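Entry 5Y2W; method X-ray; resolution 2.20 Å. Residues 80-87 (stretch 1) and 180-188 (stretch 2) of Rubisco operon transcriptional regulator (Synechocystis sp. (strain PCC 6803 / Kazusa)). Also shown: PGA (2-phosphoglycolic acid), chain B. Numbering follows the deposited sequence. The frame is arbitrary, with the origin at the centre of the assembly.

Stretch 1 80-87: LDNPLVVI
Stretch 2 (180-188) EFPIKRRWY

Residues 80-87 and 180-188 lie side by side in one chain and run roughly antiparallel, their touching parts 148° apart in direction. Together they bury 719 Å². Strand 84-87 follows a loop in stretch 1, and strand 186-188 follows a loop in stretch 2. Phe181 (phi/psi -111/153) leads into Pro182 (-70/154) through a cis peptide bond.

Leu80 is extended (-167/138) and pairs with Trp187 (-86/133), CA to CA 5.3 Å. Trp187 N donates to Leu80 O at 2.7 Å. Both side chains lie on the same face of the sheet. Leu80 (chi1 t, chi2 p) brings CD2 to 3.6 Å from CZ3 of Trp187 (chi1 m, chi2 -20°), an apolar contact.

Asp81 (-69/150) faces Arg186 (-138/152) as a non-hydrogen-bonded pair, CA to CA 4.2 Å. Both side chains take chi1 m and their CA-to-CB bonds point away. Arg186 continues with chi2 t, chi3 p and chi4 -165°. The end of the Asp81 side chain comes nearer, and OD1 makes a long salt bridge to Arg186 NE at 3.9 Å.

Asn82 (-133/70) donates a hydrogen bond from N to Arg185 O at 2.6 Å. Its CA-to-CB bond points toward stretch 2, with chi1 t and chi2 28°. CB sits over the Trp187 five-membered ring, 4.0 Å from its centroid, a CH-pi contact. Asn82 ND2 and Trp187 NE1 are 3.4 Å apart, but both are donors and do not bond. ND2 instead donates to PGA O1 at 2.7 Å. Arg185 (-158/160) extends with chi1 to chi3 all t and chi4 79°. Its NE and NH2 donate to PGA O2 at 2.9 and 2.5 Å. O2 lies at the guanidinium edge, where positive charge meets the carboxylate. The two stretches thus bind both carboxylate oxygens.

Pro83 (-71/130) lies 5.1 Å from Lys184 (-74/123), CA to CA. Its CA is 3.4 Å from Ile183 O in a CA-H...O contact. Its CB meets Pro182 CB at 3.6 Å, ring against ring without polar groups; both are C-gamma endo.

Leu84 (-93/128; chi1 m, chi2 t) forms a single bridge with Ile183 (-74/119; chi1 m, chi2 t), CA to CA 4.9 Å. The hydrogen bonds are reciprocal: Leu84 N to Ile183 O, 3.1 Å, and Ile183 N to Leu84 O, 2.8 Å. Their CB atoms are 3.8 Å apart. Leu84 CG also packs 3.5 Å from Arg185 CD.

Val85 (-128/161; chi1 m) is 4.9 Å from Pro182, CA to CA, and its CG1 touches Pro182 CB at 3.9 Å.

Val86 (-81/123; chi1 t) sets CG2 over the face of the Phe181 ring (chi1 m, chi2 86°), 3.4 Å from its centroid and nearly on the normal. This CH-pi contact ends the interface, and Ile87 (-116/137; chi1 m, chi2 t) is out of reach.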

# COMPACT_ATOMS: atom_id res chain seq x y z
N LEU A 80 2.09 -5.34 20.07
CA LEU A 80 2.66 -6.34 19.14
C LEU A 80 4.03 -5.89 18.72
O LEU A 80 4.26 -4.75 18.46
CB LEU A 80 1.71 -6.53 17.90
CG LEU A 80 1.86 -7.84 17.12
CD1 LEU A 80 1.70 -9.08 17.98
CD2 LEU A 80 0.87 -7.90 15.99
N ASP A 81 4.96 -6.81 18.67
CA ASP A 81 6.29 -6.50 18.17
C ASP A 81 6.24 -6.22 16.68
O ASP A 81 5.41 -6.77 15.98
CB ASP A 81 7.21 -7.70 18.37
CG ASP A 81 7.50 -7.96 19.83
OD1 ASP A 81 7.12 -7.11 20.66
OD2 ASP A 81 8.12 -9.00 20.14
N ASN A 82 7.16 -5.38 16.24
CA ASN A 82 7.27 -5.03 14.86
C ASN A 82 8.73 -5.12 14.44
O ASN A 82 9.40 -4.11 14.19
CB ASN A 82 6.74 -3.62 14.67
CG ASN A 82 6.78 -3.19 13.22
OD1 ASN A 82 6.69 -4.03 12.28
ND2 ASN A 82 6.93 -1.90 13.02
N PRO A 83 9.25 -6.33 14.38
CA PRO A 83 10.65 -6.43 14.00
C PRO A 83 10.88 -6.09 12.51
O PRO A 83 10.17 -6.61 11.64
CB PRO A 83 10.97 -7.88 14.26
CG PRO A 83 9.70 -8.60 14.04
CD PRO A 83 8.58 -7.63 14.37
N LEU A 84 11.85 -5.21 12.27
CA LEU A 84 12.30 -4.86 10.92
C LEU A 84 13.48 -5.75 10.50
O LEU A 84 14.47 -5.89 11.24
CB LEU A 84 12.77 -3.43 10.90
CG LEU A 84 11.82 -2.35 11.41
CD1 LEU A 84 12.39 -0.98 11.05
CD2 LEU A 84 10.41 -2.45 10.86
N VAL A 85 13.39 -6.37 9.35
CA VAL A 85 14.42 -7.32 8.97
C VAL A 85 14.98 -7.01 7.59
O VAL A 85 14.33 -6.34 6.78
CB VAL A 85 13.87 -8.78 8.99
CG1 VAL A 85 13.54 -9.24 10.40
CG2 VAL A 85 12.64 -8.93 8.10
N VAL A 86 16.17 -7.57 7.33
CA VAL A 86 16.79 -7.51 6.03
C VAL A 86 16.21 -8.55 5.06
O VAL A 86 16.25 -9.74 5.30
CB VAL A 86 18.33 -7.63 6.12
CG1 VAL A 86 18.96 -7.55 4.74
CG2 VAL A 86 18.90 -6.50 6.99
N ILE A 87 15.70 -8.06 3.93
CA ILE A 87 15.11 -8.90 2.95
C ILE A 87 15.91 -8.84 1.68
O ILE A 87 16.32 -7.76 1.24
CB ILE A 87 13.68 -8.47 2.67
CG1 ILE A 87 12.86 -8.60 3.98
CG2 ILE A 87 13.07 -9.36 1.57
CD1 ILE A 87 11.59 -7.81 3.96
N GLU A 180 22.68 -7.23 14.24
CA GLU A 180 21.94 -6.04 14.62
C GLU A 180 20.52 -6.12 14.13
O GLU A 180 19.75 -5.21 14.36
CB GLU A 180 22.61 -4.75 14.14
CG GLU A 180 24.09 -4.66 14.48
CD GLU A 180 24.42 -4.81 15.97
OE1 GLU A 180 25.58 -5.13 16.28
OE2 GLU A 180 23.53 -4.63 16.84
N PHE A 181 20.16 -7.21 13.45
CA PHE A 181 18.80 -7.39 13.04
C PHE A 181 18.22 -8.52 13.82
O PHE A 181 18.94 -9.40 14.19
CB PHE A 181 18.73 -7.64 11.52
CG PHE A 181 18.90 -6.38 10.74
CD1 PHE A 181 20.18 -5.92 10.42
CD2 PHE A 181 17.79 -5.63 10.40
CE1 PHE A 181 20.34 -4.76 9.72
CE2 PHE A 181 17.95 -4.44 9.72
CZ PHE A 181 19.22 -3.99 9.40
N PRO A 182 16.89 -8.52 14.04
CA PRO A 182 15.92 -7.53 13.62
C PRO A 182 16.04 -6.24 14.35
O PRO A 182 16.55 -6.20 15.44
CB PRO A 182 14.57 -8.17 13.97
CG PRO A 182 14.90 -9.16 15.02
CD PRO A 182 16.25 -9.69 14.66
N ILE A 183 15.60 -5.16 13.72
CA ILE A 183 15.55 -3.93 14.45
C ILE A 183 14.36 -4.10 15.36
O ILE A 183 13.23 -4.35 14.89
CB ILE A 183 15.37 -2.71 13.56
CG1 ILE A 183 16.60 -2.63 12.62
CG2 ILE A 183 15.19 -1.43 14.43
CD1 ILE A 183 16.74 -1.34 11.84
N LYS A 184 14.62 -4.05 16.65
CA LYS A 184 13.54 -4.29 17.65
C LYS A 184 12.60 -3.07 17.74
O LYS A 184 13.01 -1.96 17.91
CB LYS A 184 14.14 -4.57 19.02
CG LYS A 184 14.79 -5.95 19.12
CD LYS A 184 15.63 -6.07 20.40
CE LYS A 184 16.60 -7.23 20.34
NZ LYS A 184 17.71 -6.96 19.37
N ARG A 185 11.33 -3.28 17.52
CA ARG A 185 10.42 -2.15 17.34
C ARG A 185 9.06 -2.71 17.66
O ARG A 185 8.84 -3.92 17.62
CB ARG A 185 10.61 -1.69 15.91
CG ARG A 185 9.79 -0.57 15.37
CD ARG A 185 10.18 -0.44 13.88
NE ARG A 185 9.48 0.61 13.13
CZ ARG A 185 9.79 1.91 13.18
NH1 ARG A 185 10.81 2.29 13.91
NH2 ARG A 185 9.12 2.81 12.46
N ARG A 186 8.11 -1.86 17.97
CA ARG A 186 6.86 -2.40 18.49
C ARG A 186 5.80 -1.61 17.82
O ARG A 186 6.08 -0.50 17.42
CB ARG A 186 6.83 -2.20 20.01
CG ARG A 186 8.01 -2.89 20.72
CD ARG A 186 7.98 -2.83 22.22
NE ARG A 186 7.07 -3.81 22.81
CZ ARG A 186 6.63 -3.80 24.09
NH1 ARG A 186 6.97 -2.83 24.95
NH2 ARG A 186 5.81 -4.77 24.51
N TRP A 187 4.62 -2.19 17.63
CA TRP A 187 3.43 -1.43 17.33
C TRP A 187 2.75 -0.92 18.61
O TRP A 187 2.49 -1.68 19.53
CB TRP A 187 2.44 -2.28 16.54
CG TRP A 187 2.74 -2.49 15.09
CD1 TRP A 187 3.54 -1.73 14.28
CD2 TRP A 187 2.19 -3.49 14.27
NE1 TRP A 187 3.53 -2.22 13.00
CE2 TRP A 187 2.69 -3.29 12.96
CE3 TRP A 187 1.25 -4.52 14.49
CZ2 TRP A 187 2.36 -4.11 11.91
CZ3 TRP A 187 0.95 -5.34 13.45
CH2 TRP A 187 1.47 -5.10 12.15
N TYR A 188 2.41 0.35 18.62
CA TYR A 188 1.70 0.97 19.71
C TYR A 188 0.38 1.45 19.24
O TYR A 188 0.27 1.96 18.12
CB TYR A 188 2.45 2.19 20.21
CG TYR A 188 3.80 1.93 20.82
CD1 TYR A 188 3.93 1.47 22.13
CD2 TYR A 188 4.97 2.19 20.09
CE1 TYR A 188 5.19 1.27 22.70
CE2 TYR A 188 6.21 1.99 20.63
CZ TYR A 188 6.32 1.54 21.94
OH TYR A 188 7.58 1.37 22.43
P PGA B . 6.51 3.60 7.92
O1P PGA B . 6.22 2.75 9.27
O2P PGA B . 5.34 3.35 7.03
O3P PGA B . 7.85 3.06 7.42
O4P PGA B . 6.41 5.01 8.37
C2 PGA B . 5.93 1.37 9.37
C1 PGA B . 6.67 0.69 10.51
O1 PGA B . 6.51 -0.55 10.71
O2 PGA B . 7.42 1.40 11.21